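Beta-agarase B (Zobellia galactanivorans, PDB 4ATF) hydrolyses the beta-1,4-linkages between galactose and 3,6-anhydro-galactose residues in agarose, cutting at random with retention of anomeric configuration. Local coordinates at residues D127-S132 / N260-T265. The protein carries 1 engineered substitution. Numbering follows the deposited sequence.
Sequences DVWLLS and NTEDQT. With GAL (beta-D-galactopyranose), chain E; AAL (3,6-anhydro-alpha-L-galactopyranose), chain B.
W129 CG lies between its backbone N and carbonyl carbon (chi1 53°), which sets the indole beside N260 and E262, while E262 CG lies anti to its carbonyl carbon (chi1 -70°) and the extended chain beyond brings the carboxylate alongside the indole and within bonding distance of a bound galactose. N260 comes in at the rim of the indole, close to the ring plane, and the E262 carboxylate stands nearly perpendicular to the ring (89°), its OE2 3.8 Å from W129 CZ2. Between the backbones, D127 and N260 form an antiparallel hydrogen-bonded pair: D127 N to N260 O is 3.0 Å and N260 N to D127 O 3.1 Å. Pairing of the two strands continues through W129 with I258 and L131 with D256. The galactose C5 lies over the centre of the indole, 3.7 Å above the plane, a CH-pi arrangement characteristic of sugar-binding clefts. Its O4 donates a 2.6 Å hydrogen bond to E262 OE1. The next unit, an anhydrogalactose, brings O5 to 3.5 Å from W129 CH2 and is hydrogen-bonded to R173. An alanine in place of W129 would probably leave that galactose without its flat support and open a gap beside N260. W129 also touches E138, the probable nucleophile of this GH16 enzyme. D127 OD2 lies 4.0 Å from E262 OE2; these acids are likely to make the cleft acceptor-rich, consistent with binding sugar hydroxyls, with the indole supplying apolar surface.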
ATOM      1  N   ASP A 127       2.831   1.118   3.620  1.00 10.05           N
ATOM      2  CA  ASP A 127       1.826   0.762   2.596  1.00 10.95           C
ATOM      3  C   ASP A 127       1.727   1.791   1.473  1.00  9.36           C
ATOM      4  O   ASP A 127       1.645   3.012   1.748  1.00 10.85           O
ATOM      5  CB  ASP A 127       0.436   0.717   3.260  1.00 10.17           C
ATOM      6  CG  ASP A 127       0.334  -0.354   4.329  1.00 16.14           C
ATOM      7  OD1 ASP A 127       0.830  -1.464   4.062  1.00 17.97           O
ATOM      8  OD2 ASP A 127      -0.234  -0.073   5.445  1.00 20.52           O
ATOM      9  N   VAL A 128       1.618   1.301   0.226  1.00  9.25           N
ATOM     10  CA  VAL A 128       1.148   2.084  -0.908  1.00  8.34           C
ATOM     11  C   VAL A 128       0.112   1.183  -1.567  1.00  9.52           C
ATOM     12  O   VAL A 128       0.431   0.059  -1.993  1.00  9.10           O
ATOM     13  CB  VAL A 128       2.295   2.350  -1.935  1.00  9.39           C
ATOM     14  CG1 VAL A 128       1.783   3.089  -3.188  1.00  9.06           C
ATOM     15  CG2 VAL A 128       3.436   3.158  -1.267  1.00  9.58           C
ATOM     16  N   TRP A 129      -1.123   1.669  -1.702  1.00  9.23           N
ATOM     17  CA  TRP A 129      -2.217   0.809  -2.164  1.00  8.98           C
ATOM     18  C   TRP A 129      -3.304   1.572  -2.913  1.00  9.70           C
ATOM     19  O   TRP A 129      -3.294   2.853  -2.907  1.00 10.74           O
ATOM     20  CB  TRP A 129      -2.754  -0.041  -0.985  1.00  9.77           C
ATOM     21  CG  TRP A 129      -3.165   0.664   0.259  1.00 11.20           C
ATOM     22  CD1 TRP A 129      -2.399   1.500   1.069  1.00 11.23           C
ATOM     23  CD2 TRP A 129      -4.458   0.583   0.869  1.00 12.16           C
ATOM     24  NE1 TRP A 129      -3.158   1.913   2.150  1.00 12.54           N
ATOM     25  CE2 TRP A 129      -4.419   1.354   2.055  1.00 12.42           C
ATOM     26  CE3 TRP A 129      -5.651  -0.129   0.538  1.00 12.08           C
ATOM     27  CZ2 TRP A 129      -5.536   1.486   2.905  1.00 12.25           C
ATOM     28  CZ3 TRP A 129      -6.765  -0.024   1.403  1.00 12.74           C
ATOM     29  CH2 TRP A 129      -6.694   0.795   2.582  1.00 13.75           C
ATOM     30  N   LEU A 130      -4.227   0.837  -3.570  1.00  9.56           N
ATOM     31  CA  LEU A 130      -5.334   1.431  -4.362  1.00  8.69           C
ATOM     32  C   LEU A 130      -6.621   0.895  -3.769  1.00  9.92           C
ATOM     33  O   LEU A 130      -6.693  -0.327  -3.435  1.00  8.84           O
ATOM     34  CB  LEU A 130      -5.293   0.974  -5.838  1.00  8.23           C
ATOM     35  CG  LEU A 130      -3.928   1.235  -6.508  1.00 10.14           C
ATOM     36  CD1 LEU A 130      -4.010   0.665  -7.963  1.00 10.71           C
ATOM     37  CD2 LEU A 130      -3.539   2.740  -6.501  1.00 10.80           C
ATOM     38  N   LEU A 131      -7.648   1.735  -3.633  1.00 10.32           N
ATOM     39  CA  LEU A 131      -8.917   1.246  -2.957  1.00 10.86           C
ATOM     40  C   LEU A 131     -10.091   1.916  -3.663  1.00 11.66           C
ATOM     41  O   LEU A 131     -10.073   3.154  -3.802  1.00 12.47           O
ATOM     42  CB  LEU A 131      -8.925   1.636  -1.461  1.00 11.09           C
ATOM     43  CG  LEU A 131     -10.147   1.224  -0.648  1.00  9.09           C
ATOM     44  CD1 LEU A 131     -10.151  -0.310  -0.614  1.00  9.71           C
ATOM     45  CD2 LEU A 131     -10.026   1.802   0.793  1.00 11.51           C
ATOM     46  N   SER A 132     -11.100   1.146  -4.131  1.00 10.56           N
ATOM     47  CA  SER A 132     -12.265   1.766  -4.753  1.00 11.73           C
ATOM     48  C   SER A 132     -13.057   2.645  -3.749  1.00 13.02           C
ATOM     49  O   SER A 132     -12.976   2.437  -2.534  1.00 12.55           O
ATOM     50  CB  SER A 132     -13.193   0.675  -5.390  1.00 11.86           C
ATOM     51  OG  SER A 132     -13.733  -0.161  -4.338  1.00 12.91           O
ATOM     52  N   ASN A 260       0.249   5.113   3.497  1.00 11.28           N
ATOM     53  CA  ASN A 260       0.106   5.206   4.927  1.00 11.12           C
ATOM     54  C   ASN A 260       1.028   4.263   5.630  1.00 11.60           C
ATOM     55  O   ASN A 260       1.821   3.547   4.990  1.00 11.79           O
ATOM     56  CB  ASN A 260      -1.394   5.019   5.389  1.00  9.77           C
ATOM     57  CG  ASN A 260      -1.894   3.549   5.330  1.00 14.68           C
ATOM     58  OD1 ASN A 260      -1.132   2.614   5.461  1.00 20.48           O
ATOM     59  ND2 ASN A 260      -3.207   3.369   5.177  1.00 17.30           N
ATOM     60  N   THR A 261       0.974   4.313   6.968  1.00 11.91           N
ATOM     61  CA  THR A 261       1.489   3.218   7.803  1.00 11.51           C
ATOM     62  C   THR A 261       0.320   2.752   8.638  1.00 11.93           C
ATOM     63  O   THR A 261      -0.660   3.531   8.798  1.00 11.71           O
ATOM     64  CB  THR A 261       2.744   3.600   8.662  1.00 10.86           C
ATOM     65  OG1 THR A 261       2.387   4.580   9.655  1.00 12.02           O
ATOM     66  CG2 THR A 261       3.852   4.208   7.739  1.00 10.27           C
ATOM     67  N   GLU A 262       0.415   1.529   9.201  1.00 11.94           N
ATOM     68  CA  GLU A 262      -0.727   0.910   9.947  1.00 13.69           C
ATOM     69  C   GLU A 262      -0.202  -0.040  10.996  0.80 12.85           C
ATOM     70  O   GLU A 262       0.757  -0.790  10.742  1.00 13.71           O
ATOM     71  CB  GLU A 262      -1.695   0.044   9.065  1.00 13.03           C
ATOM     72  CG  GLU A 262      -2.550   0.804   8.108  0.80 14.57           C
ATOM     73  CD  GLU A 262      -3.453  -0.102   7.194  0.80 15.73           C
ATOM     74  OE1 GLU A 262      -3.472  -1.331   7.345  0.80 16.47           O
ATOM     75  OE2 GLU A 262      -4.079   0.421   6.245  0.80 15.70           O
ATOM     76  N   ASP A 263      -0.851  -0.059  12.154  1.00 13.00           N
ATOM     77  CA  ASP A 263      -0.737  -1.215  13.022  1.00 14.40           C
ATOM     78  C   ASP A 263      -1.958  -2.119  12.707  1.00 16.05           C
ATOM     79  O   ASP A 263      -3.086  -1.657  12.814  1.00 16.24           O
ATOM     80  CB  ASP A 263      -0.804  -0.778  14.502  1.00 15.27           C
ATOM     81  CG  ASP A 263      -0.850  -1.961  15.434  1.00 17.30           C
ATOM     82  OD1 ASP A 263      -1.994  -2.420  15.767  1.00 18.32           O
ATOM     83  OD2 ASP A 263       0.259  -2.393  15.875  1.00 17.94           O
ATOM     84  N   GLN A 264      -1.757  -3.389  12.359  1.00 15.67           N
ATOM     85  CA  GLN A 264      -2.898  -4.247  12.075  1.00 16.18           C
ATOM     86  C   GLN A 264      -3.222  -5.213  13.267  1.00 17.11           C
ATOM     87  O   GLN A 264      -2.327  -5.647  13.990  1.00 14.97           O
ATOM     88  CB  GLN A 264      -2.585  -5.004  10.793  1.00 16.82           C
ATOM     89  CG  GLN A 264      -2.604  -4.011   9.670  1.00 19.29           C
ATOM     90  CD  GLN A 264      -1.759  -4.349   8.484  1.00 23.18           C
ATOM     91  OE1 GLN A 264      -1.702  -3.575   7.474  1.00 28.89           O
ATOM     92  NE2 GLN A 264      -1.140  -5.495   8.517  1.00 21.82           N
ATOM     93  N   THR A 265      -4.524  -5.514  13.447  1.00 16.58           N
ATOM     94  CA  THR A 265      -4.969  -6.394  14.548  1.00 18.08           C
ATOM     95  C   THR A 265      -4.297  -7.791  14.558  1.00 17.10           C
ATOM     96  O   THR A 265      -3.931  -8.331  15.608  1.00 17.44           O
ATOM     97  CB  THR A 265      -6.516  -6.572  14.573  1.00 18.96           C
ATOM     98  OG1 THR A 265      -7.107  -5.275  14.609  1.00 21.79           O
ATOM     99  CG2 THR A 265      -6.959  -7.344  15.874  1.00 20.87           C
TER
HETATM  100  C1  GAL E   5      -4.577  -4.353   2.748  1.00 29.49           C
HETATM  101  C2  GAL E   5      -5.835  -4.336   3.604  1.00 26.47           C
HETATM  102  C3  GAL E   5      -6.443  -2.958   3.886  1.00 25.59           C
HETATM  103  C4  GAL E   5      -5.314  -2.107   4.500  1.00 27.47           C
HETATM  104  C5  GAL E   5      -4.061  -2.177   3.580  1.00 29.35           C
HETATM  105  C6  GAL E   5      -2.905  -1.269   4.038  1.00 31.05           C
HETATM  106  O2  GAL E   5      -6.771  -5.049   2.848  1.00 27.14           O
HETATM  107  O3  GAL E   5      -7.505  -3.217   4.821  1.00 22.77           O
HETATM  108  O4  GAL E   5      -4.997  -2.667   5.747  1.00 28.60           O
HETATM  109  O5  GAL E   5      -3.586  -3.500   3.295  1.00 28.33           O
HETATM  110  O6  GAL E   5      -1.907  -1.421   3.026  1.00 40.34           O
HETATM  111  C1  AAL B   6      -8.827  -2.890   4.342  1.00 18.30           C
HETATM  112  C2  AAL B   6      -9.851  -3.425   5.386  1.00 20.59           C
HETATM  113  C3  AAL B   6     -11.207  -2.678   5.160  1.00 17.77           C
HETATM  114  C4  AAL B   6     -11.149  -1.194   5.165  1.00 15.65           C
HETATM  115  C5  AAL B   6     -10.247  -0.924   3.983  1.00 18.59           C
HETATM  116  C6  AAL B   6     -11.006  -1.768   2.921  1.00 15.05           C
HETATM  117  O2  AAL B   6      -9.364  -3.168   6.701  1.00 23.87           O
HETATM  118  O3  AAL B   6     -11.599  -2.826   3.743  1.00 18.85           O
HETATM  119  O4  AAL B   6     -12.329  -0.447   5.079  1.00 21.45           O
HETATM  120  O5  AAL B   6      -8.888  -1.412   4.148  1.00 16.65           O